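Local coordinates for protein 2-hydroxyisobutanoyl-CoA mutase large subunit (Aquincola tertiaricarbonis, PDB 4R3U) that works with a small cobalamin-binding subunit to interconvert 2-hydroxyisobutyryl-CoA and (S)-3-hydroxybutyryl-CoA by a B12-dependent rearrangement of the carbon skeleton, at residues D130-M135 with P142-E147. Residues are numbered along the deposited sequence; the frame is centred on the assembly and turned at random.
Sequences DMPTLM and PMSDGE
An N-capped helix start in the TIM-barrel domain, just after strand 125-128, meets the type II beta turn of Ser-144 to Glu-147, with Pro-132 and Glu-147 contributing most of the covering. The proline ring lies against the turn: its CD sits 3.5 Å from Glu-147 O, and its CG is 3.6 Å from Ser-144 CB. Ser-144 OG also touches Pro-132 CB but hydrogen-bonds to Asp-138 O. No direct hydrogen bond joins the segments; instead one water accepts from Met-131 N and donates to Glu-147 O, the latter at 2.7 Å.

Asp-130 is the N-cap: its carboxylate accepts from an N-H of the first turn, which has no helical carbonyl to bond. With CG of Asp-130 between its own backbone N and carbonyl carbon (chi1 63°), OD1 accepts Thr-133 N at 3.1 Å, almost on the C-O axis, and Thr-133 OG1 at 2.7 Å, the two donors reaching it from opposite faces of the carboxylate plane. OD2 takes Gly-149 N, just past the turn. An alanine here would probably leave Thr-133 N, Thr-133 OG1 and Gly-149 N without this acceptor, removing the side-chain cap and one of the ties to the following loop.

The end of Met-131 leads away from the turn and touches cobalamin, which Leu-134 also contacts, so the capped helix also lines the cofactor pocket. Glu-147 OE1 accepts a hydrogen bond from Leu-26 N of the small subunit, while its other oxygen, OE2, lies 3.3 Å from Met-131 CG.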
loop_
_atom_site.group_PDB
_atom_site.type_symbol
_atom_site.label_atom_id
_atom_site.label_comp_id
_atom_site.label_asym_id
_atom_site.label_seq_id
_atom_site.Cartn_x
_atom_site.Cartn_y
_atom_site.Cartn_z
ATOM N N ASP A 130 -27.355 -13.224 5.428
ATOM C CA ASP A 130 -27.063 -14.610 5.695
ATOM C C ASP A 130 -27.576 -15.503 4.534
ATOM O O ASP A 130 -28.327 -15.037 3.668
ATOM C CB ASP A 130 -27.624 -15.028 7.058
ATOM C CG ASP A 130 -29.120 -14.975 7.229
ATOM O OD1 ASP A 130 -29.829 -14.847 6.218
ATOM O OD2 ASP A 130 -29.584 -15.156 8.359
ATOM N N MET A 131 -27.198 -16.776 4.554
ATOM C CA MET A 131 -27.599 -17.742 3.549
ATOM C C MET A 131 -29.093 -17.917 3.433
ATOM O O MET A 131 -29.570 -17.827 2.306
ATOM C CB MET A 131 -26.868 -19.079 3.731
ATOM C CG MET A 131 -25.368 -19.000 3.536
ATOM S SD MET A 131 -24.843 -17.951 2.152
ATOM C CE MET A 131 -25.362 -18.857 0.738
ATOM N N PRO A 132 -29.876 -18.097 4.535
ATOM C CA PRO A 132 -31.345 -18.217 4.366
ATOM C C PRO A 132 -31.947 -17.061 3.548
ATOM O O PRO A 132 -32.648 -17.305 2.559
ATOM C CB PRO A 132 -31.867 -18.254 5.810
ATOM C CG PRO A 132 -30.745 -18.845 6.579
ATOM C CD PRO A 132 -29.488 -18.295 5.950
ATOM N N THR A 133 -31.591 -15.814 3.902
ATOM C CA THR A 133 -32.041 -14.579 3.259
ATOM C C THR A 133 -31.630 -14.517 1.783
ATOM O O THR A 133 -32.444 -14.161 0.928
ATOM C CB THR A 133 -31.567 -13.369 4.099
ATOM O OG1 THR A 133 -32.054 -13.530 5.429
ATOM C CG2 THR A 133 -32.014 -12.024 3.541
ATOM N N LEU A 134 -30.364 -14.872 1.497
ATOM C CA LEU A 134 -29.790 -14.904 0.144
ATOM C C LEU A 134 -30.502 -15.938 -0.742
ATOM O O LEU A 134 -30.730 -15.696 -1.934
ATOM C CB LEU A 134 -28.288 -15.201 0.212
ATOM C CG LEU A 134 -27.374 -14.059 0.738
ATOM C CD1 LEU A 134 -25.938 -14.560 0.942
ATOM C CD2 LEU A 134 -27.424 -12.819 -0.161
ATOM N N MET A 135 -30.872 -17.070 -0.130
ATOM C CA MET A 135 -31.512 -18.218 -0.762
ATOM C C MET A 135 -33.051 -18.167 -0.769
ATOM O O MET A 135 -33.681 -19.060 -1.320
ATOM C CB MET A 135 -30.958 -19.534 -0.153
ATOM C CG MET A 135 -29.462 -19.715 -0.327
ATOM S SD MET A 135 -28.842 -19.365 -1.990
ATOM C CE MET A 135 -29.247 -20.886 -2.929
ATOM N N PRO A 142 -36.549 -25.408 7.459
ATOM C CA PRO A 142 -35.556 -26.481 7.723
ATOM C C PRO A 142 -34.200 -26.285 7.048
ATOM O O PRO A 142 -33.180 -26.681 7.608
ATOM C CB PRO A 142 -36.257 -27.737 7.200
ATOM C CG PRO A 142 -37.697 -27.424 7.324
ATOM C CD PRO A 142 -37.822 -25.984 6.969
ATOM N N MET A 143 -34.182 -25.651 5.867
ATOM C CA MET A 143 -32.946 -25.395 5.130
ATOM C C MET A 143 -32.050 -24.334 5.807
ATOM O O MET A 143 -30.848 -24.300 5.544
ATOM C CB MET A 143 -33.243 -25.041 3.665
ATOM C CG MET A 143 -33.615 -26.245 2.788
ATOM S SD MET A 143 -32.356 -27.600 2.760
ATOM C CE MET A 143 -30.857 -26.738 2.097
ATOM N N SER A 144 -32.627 -23.528 6.717
ATOM C CA SER A 144 -31.974 -22.440 7.447
ATOM C C SER A 144 -31.190 -22.886 8.681
ATOM O O SER A 144 -30.285 -22.166 9.088
ATOM C CB SER A 144 -32.990 -21.368 7.832
ATOM O OG SER A 144 -33.755 -20.976 6.705
ATOM N N ASP A 145 -31.532 -24.051 9.273
ATOM C CA ASP A 145 -30.889 -24.621 10.485
ATOM C C ASP A 145 -29.379 -24.365 10.566
ATOM O O ASP A 145 -28.647 -24.695 9.623
ATOM C CB ASP A 145 -31.175 -26.137 10.594
ATOM C CG ASP A 145 -30.752 -26.775 11.905
ATOM O OD1 ASP A 145 -31.468 -26.580 12.919
ATOM O OD2 ASP A 145 -29.716 -27.488 11.914
ATOM N N GLY A 146 -28.942 -23.746 11.661
ATOM C CA GLY A 146 -27.529 -23.440 11.889
ATOM C C GLY A 146 -26.922 -22.354 11.014
ATOM O O GLY A 146 -25.724 -22.106 11.091
ATOM N N GLU A 147 -27.731 -21.683 10.176
ATOM C CA GLU A 147 -27.240 -20.670 9.241
ATOM C C GLU A 147 -27.807 -19.272 9.483
ATOM O O GLU A 147 -27.407 -18.339 8.780
ATOM C CB GLU A 147 -27.485 -21.111 7.779
ATOM C CG GLU A 147 -26.860 -22.450 7.423
ATOM C CD GLU A 147 -26.282 -22.594 6.034
ATOM O OE1 GLU A 147 -26.379 -23.707 5.470
ATOM O OE2 GLU A 147 -25.690 -21.615 5.528
HETATM O O HOH W 1 -25.414 -17.537 7.164
#